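Local atomic coordinates of X-ray repair cross complementing protein 1 variant (Homo sapiens, PDB entry 6WH1), a protein that probably acts as a scaffold in DNA single-strand break repair, assembling repair proteins at breaks and restraining PARP1, and is represented here by its C-terminal BRCT domain. Residues E21-F32 with P72-Q82. Sequence-based numbering, arbitrary orientation.
Sequences ERRKLIRYVTAF and PRWIYSCNEKQ
The side chain of Y76 sits as a knob in a hole on helix 21-31 formed by E21, K24, L25 and Y28. The methylene CD of K24 lies 3.4 Å from Y76 CE1; Y28 CE2 meets the Y76 ring at its edge. Deeper in the interface, L25 CD2 packs against P72 CB (3.6 Å) and I75 CB, while I75 CG2 reaches Y28 CB at 3.5 Å and I75 CD1 touches V29 CG2.

Beside this apolar seam N79 and Q82 bring their amides to the rings of Y28 and F32. N79 lays its amide over the face of the Y28 ring, the two planes 13° apart, because a chi1 of 173° swings CG away from its own backbone nitrogen and across to helix 21-31; its CB makes a CH-pi contact 4.0 Å from the Y28 ring centroid. The edge of F32 meets N79 OD1, 3.3 Å from F32 CZ. Q82 NE2 also approaches F32 CZ while donating to a lone pair of N79 O (3.1 Å), a bond that tethers the Q82 amide at the Schellman turn ending helix 72-81.

The helices cross at 51° on one side of the parallel BRCT sheet, where I75 and V29 both touch F11. With no polar bond passing between the two helices, their alignment probably depends on shape fit: the Y76 knob and the amide stacked on Y28.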
loop_
_atom_site.group_PDB
_atom_site.type_symbol
_atom_site.label_atom_id
_atom_site.label_comp_id
_atom_site.label_asym_id
_atom_site.label_seq_id
_atom_site.Cartn_x
_atom_site.Cartn_y
_atom_site.Cartn_z
ATOM N N GLU A 21 -8.947 -7.157 -3.008
ATOM C CA GLU A 21 -7.581 -7.558 -3.324
ATOM C C GLU A 21 -6.705 -6.346 -3.603
ATOM O O GLU A 21 -5.525 -6.331 -3.240
ATOM C CB GLU A 21 -7.577 -8.510 -4.521
ATOM C CG GLU A 21 -7.888 -9.961 -4.177
ATOM C CD GLU A 21 -7.141 -10.939 -5.068
ATOM O OE1 GLU A 21 -6.652 -10.519 -6.138
ATOM O OE2 GLU A 21 -7.041 -12.126 -4.694
ATOM N N ARG A 22 -7.266 -5.317 -4.243
ATOM C CA ARG A 22 -6.492 -4.114 -4.534
ATOM C C ARG A 22 -5.996 -3.464 -3.247
ATOM O O ARG A 22 -4.811 -3.122 -3.121
ATOM C CB ARG A 22 -7.343 -3.138 -5.349
ATOM C CG ARG A 22 -6.615 -1.879 -5.790
ATOM C CD ARG A 22 -7.401 -1.131 -6.861
ATOM N NE ARG A 22 -7.070 -1.584 -8.211
ATOM C CZ ARG A 22 -6.082 -1.083 -8.950
ATOM N NH1 ARG A 22 -5.320 -0.106 -8.472
ATOM N NH2 ARG A 22 -5.855 -1.558 -10.169
ATOM N N ARG A 23 -6.896 -3.300 -2.274
ATOM C CA ARG A 23 -6.516 -2.729 -0.987
ATOM C C ARG A 23 -5.472 -3.592 -0.290
ATOM O O ARG A 23 -4.509 -3.070 0.289
ATOM C CB ARG A 23 -7.754 -2.566 -0.104
ATOM C CG ARG A 23 -7.794 -1.275 0.696
ATOM C CD ARG A 23 -8.894 -1.305 1.755
ATOM N NE ARG A 23 -8.607 -2.276 2.809
ATOM C CZ ARG A 23 -7.959 -1.989 3.933
ATOM N NH1 ARG A 23 -7.531 -0.753 4.159
ATOM N NH2 ARG A 23 -7.739 -2.936 4.834
ATOM N N LYS A 24 -5.641 -4.916 -0.338
ATOM C CA LYS A 24 -4.685 -5.796 0.328
ATOM C C LYS A 24 -3.298 -5.684 -0.299
ATOM O O LYS A 24 -2.283 -5.642 0.412
ATOM C CB LYS A 24 -5.191 -7.238 0.283
ATOM C CG LYS A 24 -4.313 -8.241 1.006
ATOM C CD LYS A 24 -4.948 -9.624 0.994
ATOM C CE LYS A 24 -5.156 -10.158 2.402
ATOM N NZ LYS A 24 -4.043 -11.057 2.821
ATOM N N LEU A 25 -3.236 -5.625 -1.633
ATOM C CA LEU A 25 -1.952 -5.494 -2.315
ATOM C C LEU A 25 -1.294 -4.162 -1.991
ATOM O O LEU A 25 -0.076 -4.102 -1.767
ATOM C CB LEU A 25 -2.144 -5.638 -3.825
ATOM C CG LEU A 25 -2.621 -7.013 -4.287
ATOM C CD1 LEU A 25 -3.263 -6.920 -5.664
ATOM C CD2 LEU A 25 -1.453 -7.988 -4.287
ATOM N N ILE A 26 -2.080 -3.082 -1.977
ATOM C CA ILE A 26 -1.544 -1.787 -1.568
ATOM C C ILE A 26 -0.951 -1.889 -0.168
ATOM O O ILE A 26 0.179 -1.445 0.085
ATOM C CB ILE A 26 -2.637 -0.707 -1.644
ATOM C CG1 ILE A 26 -2.930 -0.351 -3.105
ATOM C CG2 ILE A 26 -2.234 0.525 -0.838
ATOM C CD1 ILE A 26 -4.189 0.467 -3.290
ATOM N N ARG A 27 -1.694 -2.512 0.750
ATOM C CA ARG A 27 -1.225 -2.659 2.122
ATOM C C ARG A 27 0.112 -3.387 2.175
ATOM O O ARG A 27 1.061 -2.918 2.811
ATOM C CB ARG A 27 -2.275 -3.396 2.955
ATOM C CG ARG A 27 -1.832 -3.725 4.373
ATOM C CD ARG A 27 -2.966 -4.342 5.185
ATOM N NE ARG A 27 -2.508 -4.859 6.472
ATOM C CZ ARG A 27 -3.306 -5.395 7.391
ATOM N NH1 ARG A 27 -2.802 -5.839 8.535
ATOM N NH2 ARG A 27 -4.610 -5.486 7.166
ATOM N N TYR A 28 0.214 -4.532 1.497
ATOM C CA TYR A 28 1.418 -5.354 1.633
ATOM C C TYR A 28 2.625 -4.701 0.966
ATOM O O TYR A 28 3.724 -4.659 1.548
ATOM C CB TYR A 28 1.172 -6.748 1.061
ATOM C CG TYR A 28 0.225 -7.590 1.886
ATOM C CD1 TYR A 28 -0.162 -7.192 3.158
ATOM C CD2 TYR A 28 -0.277 -8.788 1.393
ATOM C CE1 TYR A 28 -1.028 -7.960 3.916
ATOM C CE2 TYR A 28 -1.141 -9.562 2.143
ATOM C CZ TYR A 28 -1.513 -9.143 3.403
ATOM O OH TYR A 28 -2.375 -9.914 4.150
ATOM N N VAL A 29 2.445 -4.186 -0.254
ATOM C CA VAL A 29 3.552 -3.530 -0.942
ATOM C C VAL A 29 4.045 -2.337 -0.134
ATOM O O VAL A 29 5.257 -2.133 0.016
ATOM C CB VAL A 29 3.135 -3.125 -2.368
ATOM C CG1 VAL A 29 4.228 -2.293 -3.030
ATOM C CG2 VAL A 29 2.833 -4.360 -3.201
ATOM N N THR A 30 3.124 -1.540 0.423
ATOM C CA THR A 30 3.538 -0.421 1.261
ATOM C C THR A 30 4.264 -0.912 2.506
ATOM O O THR A 30 5.313 -0.374 2.881
ATOM C CB THR A 30 2.324 0.418 1.658
ATOM O OG1 THR A 30 1.545 0.717 0.494
ATOM C CG2 THR A 30 2.770 1.715 2.323
ATOM N N ALA A 31 3.715 -1.942 3.156
ATOM C CA ALA A 31 4.280 -2.450 4.400
ATOM C C ALA A 31 5.735 -2.839 4.216
ATOM O O ALA A 31 6.594 -2.504 5.042
ATOM C CB ALA A 31 3.465 -3.649 4.885
ATOM N N PHE A 32 6.036 -3.542 3.129
ATOM C CA PHE A 32 7.393 -4.008 2.900
ATOM C C PHE A 32 8.220 -3.010 2.095
ATOM O O PHE A 32 9.229 -3.391 1.489
ATOM C CB PHE A 32 7.342 -5.387 2.248
ATOM C CG PHE A 32 6.439 -6.344 2.980
ATOM C CD1 PHE A 32 6.456 -6.396 4.364
ATOM C CD2 PHE A 32 5.554 -7.161 2.297
ATOM C CE1 PHE A 32 5.624 -7.260 5.054
ATOM C CE2 PHE A 32 4.721 -8.031 2.984
ATOM C CZ PHE A 32 4.757 -8.078 4.364
ATOM N N PRO A 72 -0.937 -11.483 -8.043
ATOM C CA PRO A 72 -1.026 -11.018 -6.643
ATOM C C PRO A 72 -0.622 -12.065 -5.613
ATOM O O PRO A 72 -0.297 -11.706 -4.464
ATOM C CB PRO A 72 -2.505 -10.633 -6.497
ATOM C CG PRO A 72 -2.958 -10.327 -7.892
ATOM C CD PRO A 72 -2.193 -11.263 -8.784
ATOM N N ARG A 73 -0.635 -13.350 -5.978
ATOM C CA ARG A 73 -0.222 -14.372 -5.024
ATOM C C ARG A 73 1.247 -14.229 -4.653
ATOM O O ARG A 73 1.648 -14.644 -3.560
ATOM C CB ARG A 73 -0.498 -15.772 -5.574
ATOM C CG ARG A 73 -0.484 -16.835 -4.484
ATOM C CD ARG A 73 -0.513 -18.239 -5.047
ATOM N NE ARG A 73 0.210 -19.179 -4.194
ATOM C CZ ARG A 73 0.678 -20.351 -4.610
ATOM N NH1 ARG A 73 0.491 -20.728 -5.868
ATOM N NH2 ARG A 73 1.328 -21.146 -3.771
ATOM N N TRP A 74 2.061 -13.646 -5.535
ATOM C CA TRP A 74 3.440 -13.341 -5.167
ATOM C C TRP A 74 3.486 -12.454 -3.934
ATOM O O TRP A 74 4.197 -12.748 -2.967
ATOM C CB TRP A 74 4.163 -12.662 -6.328
ATOM C CG TRP A 74 5.571 -12.246 -6.002
ATOM C CD1 TRP A 74 6.489 -12.959 -5.285
ATOM C CD2 TRP A 74 6.221 -11.022 -6.378
ATOM N NE1 TRP A 74 7.669 -12.259 -5.195
ATOM C CE2 TRP A 74 7.532 -11.068 -5.859
ATOM C CE3 TRP A 74 5.824 -9.897 -7.106
ATOM C CZ2 TRP A 74 8.447 -10.030 -6.044
ATOM C CZ3 TRP A 74 6.736 -8.866 -7.288
ATOM C CH2 TRP A 74 8.031 -8.940 -6.757
ATOM N N ILE A 75 2.734 -11.351 -3.957
ATOM C CA ILE A 75 2.689 -10.441 -2.818
ATOM C C ILE A 75 2.145 -11.156 -1.588
ATOM O O ILE A 75 2.691 -11.029 -0.479
ATOM C CB ILE A 75 1.847 -9.201 -3.173
ATOM C CG1 ILE A 75 2.261 -8.637 -4.537
ATOM C CG2 ILE A 75 1.966 -8.146 -2.093
ATOM C CD1 ILE A 75 3.604 -7.952 -4.537
ATOM N N TYR A 76 1.061 -11.921 -1.764
ATOM C CA TYR A 76 0.459 -12.607 -0.620
ATOM C C TYR A 76 1.459 -13.541 0.050
ATOM O O TYR A 76 1.635 -13.511 1.273
ATOM C CB TYR A 76 -0.781 -13.389 -1.052
ATOM C CG TYR A 76 -1.855 -12.543 -1.677
ATOM C CD1 TYR A 76 -2.117 -11.262 -1.209
ATOM C CD2 TYR A 76 -2.605 -13.021 -2.741
ATOM C CE1 TYR A 76 -3.095 -10.484 -1.783
ATOM C CE2 TYR A 76 -3.586 -12.251 -3.323
ATOM C CZ TYR A 76 -3.828 -10.984 -2.839
ATOM O OH TYR A 76 -4.804 -10.209 -3.415
ATOM N N SER A 77 2.128 -14.385 -0.740
ATOM C CA SER A 77 3.061 -15.353 -0.170
ATOM C C SER A 77 4.322 -14.687 0.349
ATOM O O SER A 77 4.937 -15.191 1.297
ATOM C CB SER A 77 3.412 -16.424 -1.203
ATOM O OG SER A 77 2.278 -16.806 -1.956
ATOM N N CYS A 78 4.734 -13.573 -0.261
ATOM C CA CYS A 78 5.809 -12.781 0.319
ATOM C C CYS A 78 5.445 -12.351 1.729
ATOM O O CYS A 78 6.284 -12.378 2.635
ATOM C CB CYS A 78 6.100 -11.561 -0.554
ATOM S SG CYS A 78 7.255 -11.829 -1.915
ATOM N N ASN A 79 4.181 -11.974 1.934
ATOM C CA ASN A 79 3.735 -11.633 3.281
ATOM C C ASN A 79 3.697 -12.863 4.184
ATOM O O ASN A 79 4.070 -12.789 5.361
ATOM C CB ASN A 79 2.359 -10.971 3.234
ATOM C CG ASN A 79 1.774 -10.748 4.615
ATOM O OD1 ASN A 79 2.240 -9.891 5.368
ATOM N ND2 ASN A 79 0.757 -11.531 4.961
ATOM N N GLU A 80 3.249 -13.999 3.649
ATOM C CA GLU A 80 3.075 -15.194 4.474
ATOM C C GLU A 80 4.416 -15.729 4.971
ATOM O O GLU A 80 4.571 -16.030 6.161
ATOM C CB GLU A 80 2.322 -16.270 3.692
ATOM C CG GLU A 80 0.874 -15.922 3.412
ATOM C CD GLU A 80 0.179 -16.962 2.556
ATOM O OE1 GLU A 80 0.692 -18.098 2.461
ATOM O OE2 GLU A 80 -0.879 -16.641 1.974
ATOM N N LYS A 81 5.390 -15.866 4.073
ATOM C CA LYS A 81 6.729 -16.296 4.458
ATOM C C LYS A 81 7.576 -15.156 5.010
ATOM O O LYS A 81 8.677 -15.411 5.512
ATOM C CB LYS A 81 7.441 -16.938 3.264
ATOM C CG LYS A 81 6.754 -18.190 2.726
ATOM C CD LYS A 81 7.714 -19.036 1.900
ATOM C CE LYS A 81 6.975 -20.034 1.019
ATOM N NZ LYS A 81 7.907 -20.820 0.158
ATOM N N GLN A 82 7.084 -13.916 4.934
ATOM C CA GLN A 82 7.779 -12.733 5.442
ATOM C C GLN A 82 9.131 -12.548 4.767
ATOM O O GLN A 82 10.065 -11.983 5.341
ATOM C CB GLN A 82 7.917 -12.783 6.961
ATOM C CG GLN A 82 6.665 -12.286 7.661
ATOM C CD GLN A 82 6.459 -10.795 7.481
ATOM O OE1 GLN A 82 7.300 -9.992 7.882
ATOM N NE2 GLN A 82 5.342 -10.417 6.869
#